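Local atomic coordinates of glycogen synthase (Cyanobacterium sp. CLg1, PDB entry 6GNF), a protein that is a bacterial glycogen (starch) synthase, a two-domain glycosyltransferase of the GT-B fold, and binds adenosine-5'-diphosphate and a glycan in the cleft between its domains. Residues C436-M444 and G456-P464. Residues are numbered along the deposited sequence; the frame is centred on the assembly and turned at random.
Sequences CGLNQLYAM and GGLVDTVPP. With ADP (adenosine-5'-diphosphate), chain F; AC1 (4,6-dideoxy-4-{[(1S,4R,5S,6S)-4,5,6-trihydroxy-3-(hydroxymethyl)cyclohex-2-en-1-yl]amino}-alpha-D-glucopyranose), chain D.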
loop_
_atom_site.group_PDB
_atom_site.type_symbol
_atom_site.label_atom_id
_atom_site.label_comp_id
_atom_site.label_asym_id
_atom_site.label_seq_id
_atom_site.Cartn_x
_atom_site.Cartn_y
_atom_site.Cartn_z
ATOM N N CYS A 436 2.215 -6.027 4.419
ATOM C CA CYS A 436 3.290 -6.720 3.713
ATOM C C CYS A 436 4.586 -5.934 3.748
ATOM O O CYS A 436 5.590 -6.412 4.273
ATOM C CB CYS A 436 2.909 -7.017 2.263
ATOM S SG CYS A 436 4.151 -7.995 1.384
ATOM N N GLY A 437 4.554 -4.723 3.196
ATOM C CA GLY A 437 5.746 -3.901 3.063
ATOM C C GLY A 437 6.397 -4.162 1.722
ATOM O O GLY A 437 6.385 -5.292 1.238
ATOM N N LEU A 438 6.984 -3.121 1.139
ATOM C CA LEU A 438 7.656 -3.253 -0.147
ATOM C C LEU A 438 9.156 -2.938 -0.073
ATOM O O LEU A 438 9.945 -3.564 -0.771
ATOM C CB LEU A 438 6.959 -2.400 -1.198
ATOM C CG LEU A 438 5.523 -2.804 -1.615
ATOM C CD1 LEU A 438 4.993 -1.917 -2.731
ATOM C CD2 LEU A 438 5.477 -4.261 -2.055
ATOM N N ASN A 439 9.548 -1.995 0.780
ATOM C CA ASN A 439 10.947 -1.629 0.941
ATOM C C ASN A 439 11.881 -2.799 1.099
ATOM O O ASN A 439 12.940 -2.813 0.484
ATOM C CB ASN A 439 11.135 -0.742 2.161
ATOM C CG ASN A 439 10.796 0.698 1.893
ATOM O OD1 ASN A 439 10.173 1.040 0.880
ATOM N ND2 ASN A 439 11.182 1.556 2.821
ATOM N N GLN A 440 11.491 -3.761 1.927
ATOM C CA GLN A 440 12.369 -4.880 2.253
ATOM C C GLN A 440 12.612 -5.778 1.038
ATOM O O GLN A 440 13.686 -6.363 0.913
ATOM C CB GLN A 440 11.836 -5.681 3.449
ATOM C CG GLN A 440 10.684 -6.637 3.157
ATOM C CD GLN A 440 9.314 -5.979 3.175
ATOM O OE1 GLN A 440 9.182 -4.746 3.119
ATOM N NE2 GLN A 440 8.288 -6.797 3.303
ATOM N N LEU A 441 11.641 -5.838 0.132
ATOM C CA LEU A 441 11.778 -6.627 -1.090
ATOM C C LEU A 441 12.779 -5.961 -2.020
ATOM O O LEU A 441 13.714 -6.602 -2.512
ATOM C CB LEU A 441 10.433 -6.777 -1.795
ATOM C CG LEU A 441 9.260 -7.328 -0.980
ATOM C CD1 LEU A 441 8.043 -7.509 -1.877
ATOM C CD2 LEU A 441 9.617 -8.636 -0.300
ATOM N N TYR A 442 12.609 -4.660 -2.228
ATOM C CA TYR A 442 13.566 -3.889 -3.005
ATOM C C TYR A 442 14.959 -4.042 -2.414
ATOM O O TYR A 442 15.924 -4.331 -3.128
ATOM C CB TYR A 442 13.190 -2.408 -3.025
ATOM C CG TYR A 442 11.934 -2.056 -3.792
ATOM C CD1 TYR A 442 11.491 -2.826 -4.857
ATOM C CD2 TYR A 442 11.209 -0.916 -3.468
ATOM C CE1 TYR A 442 10.352 -2.487 -5.563
ATOM C CE2 TYR A 442 10.073 -0.568 -4.174
ATOM C CZ TYR A 442 9.649 -1.360 -5.220
ATOM O OH TYR A 442 8.510 -1.016 -5.908
ATOM N N ALA A 443 15.066 -3.835 -1.108
ATOM C CA ALA A 443 16.348 -3.878 -0.426
ATOM C C ALA A 443 17.080 -5.188 -0.699
ATOM O O ALA A 443 18.268 -5.188 -1.009
ATOM C CB ALA A 443 16.156 -3.684 1.069
ATOM N N MET A 444 16.378 -6.305 -0.569
ATOM C CA MET A 444 16.990 -7.609 -0.775
ATOM C C MET A 444 17.522 -7.788 -2.194
ATOM O O MET A 444 18.576 -8.378 -2.385
ATOM C CB MET A 444 16.027 -8.735 -0.390
ATOM C CG MET A 444 15.835 -8.846 1.116
ATOM S SD MET A 444 14.852 -10.250 1.670
ATOM C CE MET A 444 13.209 -9.734 1.198
ATOM N N GLY A 456 3.150 -8.639 10.773
ATOM C CA GLY A 456 2.579 -8.820 9.439
ATOM C C GLY A 456 3.514 -9.519 8.475
ATOM O O GLY A 456 4.198 -10.469 8.851
ATOM N N GLY A 457 3.555 -9.041 7.239
ATOM C CA GLY A 457 4.338 -9.674 6.187
ATOM C C GLY A 457 5.841 -9.518 6.299
ATOM O O GLY A 457 6.585 -10.157 5.552
ATOM N N LEU A 458 6.305 -8.697 7.240
ATOM C CA LEU A 458 7.738 -8.592 7.503
ATOM C C LEU A 458 8.264 -9.908 8.068
ATOM O O LEU A 458 9.391 -10.308 7.781
ATOM C CB LEU A 458 8.040 -7.437 8.457
ATOM C CG LEU A 458 7.654 -6.042 7.953
ATOM C CD1 LEU A 458 7.829 -4.999 9.053
ATOM C CD2 LEU A 458 8.454 -5.662 6.722
ATOM N N VAL A 459 7.436 -10.584 8.864
ATOM C CA VAL A 459 7.773 -11.914 9.367
ATOM C C VAL A 459 7.871 -12.906 8.207
ATOM O O VAL A 459 8.779 -13.721 8.154
ATOM C CB VAL A 459 6.730 -12.426 10.391
ATOM C CG1 VAL A 459 7.068 -13.848 10.825
ATOM C CG2 VAL A 459 6.677 -11.508 11.611
ATOM N N ASP A 460 6.937 -12.831 7.270
ATOM C CA ASP A 460 6.923 -13.724 6.112
ATOM C C ASP A 460 8.091 -13.491 5.161
ATOM O O ASP A 460 8.616 -14.442 4.596
ATOM C CB ASP A 460 5.611 -13.567 5.318
ATOM C CG ASP A 460 4.427 -14.204 6.001
ATOM O OD1 ASP A 460 4.546 -15.347 6.482
ATOM O OD2 ASP A 460 3.361 -13.567 6.055
ATOM N N THR A 461 8.458 -12.230 4.956
ATOM C CA THR A 461 9.417 -11.861 3.914
ATOM C C THR A 461 10.871 -11.798 4.372
ATOM O O THR A 461 11.782 -11.812 3.549
ATOM C CB THR A 461 9.048 -10.500 3.294
ATOM O OG1 THR A 461 8.886 -9.521 4.337
ATOM C CG2 THR A 461 7.761 -10.626 2.503
ATOM N N VAL A 462 11.088 -11.718 5.681
ATOM C CA VAL A 462 12.442 -11.630 6.243
ATOM C C VAL A 462 12.668 -12.743 7.278
ATOM O O VAL A 462 12.692 -12.493 8.486
ATOM C CB VAL A 462 12.697 -10.249 6.891
ATOM C CG1 VAL A 462 14.167 -10.089 7.280
ATOM C CG2 VAL A 462 12.288 -9.135 5.948
ATOM N N PRO A 463 12.809 -13.994 6.806
ATOM C CA PRO A 463 13.269 -15.061 7.688
ATOM C C PRO A 463 14.749 -14.875 8.049
ATOM O O PRO A 463 15.411 -13.999 7.486
ATOM C CB PRO A 463 13.059 -16.322 6.846
ATOM C CG PRO A 463 13.136 -15.849 5.440
ATOM C CD PRO A 463 12.471 -14.506 5.467
ATOM N N PRO A 464 15.275 -15.696 8.975
ATOM C CA PRO A 464 16.638 -15.490 9.493
ATOM C C PRO A 464 17.801 -15.527 8.482
ATOM O O PRO A 464 18.867 -14.976 8.771
ATOM C CB PRO A 464 16.798 -16.619 10.527
ATOM C CG PRO A 464 15.407 -16.991 10.910
ATOM C CD PRO A 464 14.588 -16.802 9.670
HETATM P PB ADP F . 3.054 1.786 2.391
HETATM O O1B ADP F . 2.478 1.261 3.681
HETATM O O2B ADP F . 2.396 1.217 1.165
HETATM O O3B ADP F . 3.256 3.278 2.386
HETATM P PA ADP F . 5.135 0.079 1.358
HETATM O O1A ADP F . 4.140 -1.042 1.087
HETATM O O2A ADP F . 6.552 -0.231 1.823
HETATM O O3A ADP F . 4.541 1.157 2.412
HETATM O "O5'" ADP F . 5.251 0.992 0.029
HETATM C "C5'" ADP F . 5.706 2.348 0.088
HETATM C "C4'" ADP F . 6.459 2.643 -1.204
HETATM O "O4'" ADP F . 6.698 4.041 -1.383
HETATM C "C3'" ADP F . 7.817 1.973 -1.191
HETATM O "O3'" ADP F . 8.029 1.393 -2.483
HETATM C "C2'" ADP F . 8.793 3.087 -0.885
HETATM O "O2'" ADP F . 10.010 2.836 -1.581
HETATM C "C1'" ADP F . 8.095 4.341 -1.383
HETATM N N9 ADP F . 8.284 5.575 -0.572
HETATM C C8 ADP F . 7.730 5.846 0.629
HETATM N N7 ADP F . 8.087 7.084 1.069
HETATM C C5 ADP F . 8.876 7.631 0.127
HETATM C C6 ADP F . 9.600 8.904 -0.062
HETATM N N6 ADP F . 9.556 9.877 0.869
HETATM N N1 ADP F . 10.316 9.069 -1.194
HETATM C C2 ADP F . 10.388 8.121 -2.142
HETATM N N3 ADP F . 9.751 6.940 -2.033
HETATM C C4 ADP F . 8.994 6.639 -0.952
HETATM C C1 AC1 D . -3.460 3.749 0.961
HETATM O O2 AC1 D . -5.261 2.113 1.067
HETATM C C2 AC1 D . -3.851 2.278 0.813
HETATM C C4A AC1 D . 1.215 -2.942 1.856
HETATM C C3 AC1 D . -3.027 1.375 1.732
HETATM O O3 AC1 D . -3.339 0.022 1.383
HETATM C C4 AC1 D . -1.512 1.651 1.600
HETATM N N4A AC1 D . -0.649 0.805 2.458
HETATM C C5 AC1 D . -1.306 3.147 1.881
HETATM O O5 AC1 D . -2.035 3.919 0.919
HETATM C C6 AC1 D . 0.149 3.579 1.803
HETATM C C1B AC1 D . -0.615 -0.660 2.457
HETATM C C2B AC1 D . 0.325 -1.296 3.523
HETATM O O2B AC1 D . 0.879 -0.353 4.435
HETATM C C3B AC1 D . 1.541 -2.027 3.000
HETATM O O3B AC1 D . 2.085 -2.834 4.044
HETATM O O4 AC1 D . 2.469 -3.397 1.336
HETATM C C5B AC1 D . 0.428 -2.215 0.797
HETATM C C7B AC1 D . -0.343 -1.173 1.064
HETATM C C6B AC1 D . 0.486 -2.727 -0.607
HETATM O O6B AC1 D . 0.021 -4.078 -0.574
#
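Helix 439-444 and the short helix 457-461 run nearly parallel, their axes 21° apart and 10.9 Å at closest approach; the chains come closest before the first helix, where C436 CA in the preceding loop lies 4.0 Å from G457 CA at the start of the second. Both belong to the C-terminal Rossmann-like domain of a GT-B glycosyltransferase, following strands 426-429 and 449-452 of its parallel sheet. Glycine suits position 457 because a CB there would run into C436 CA. Between the helices, the side chains of Q440 and T461 cross at about a right angle. Q440 NE2 donates to T461 OG1 (3.0 Å, N-H...O angle 153°) and also to C436 O at 2.9 Å, from above that carbonyl's plane, so two bonds fix the amide's rotation. Q440 reaches back to the loop before its own helix because CG sits between the backbone N and carbonyl carbon (chi1 78°) and the chain then bends at chi2. Threonine fits opposite: its hydroxyl accepts from NE2 and donates to G457 O, while its methyl CG2 packs against L441 CD2 at 3.9 Å. L458 CD2 covers the amide at 3.6 Å from Q440 NE2, and M444 brings its methyl CE to T461 O. The C436 carbonyl thus tied faces helix 457-461, whereas the backbone N-H groups of C436 and G437 bond to AC1 and that of L438 to ADP, consistent with Q440, itself held by T461, helping to position the ligand-binding loop. G457 O takes both T461 N and T461 OG1, from opposite faces of its plane, the hydroxyl at 2.7 Å.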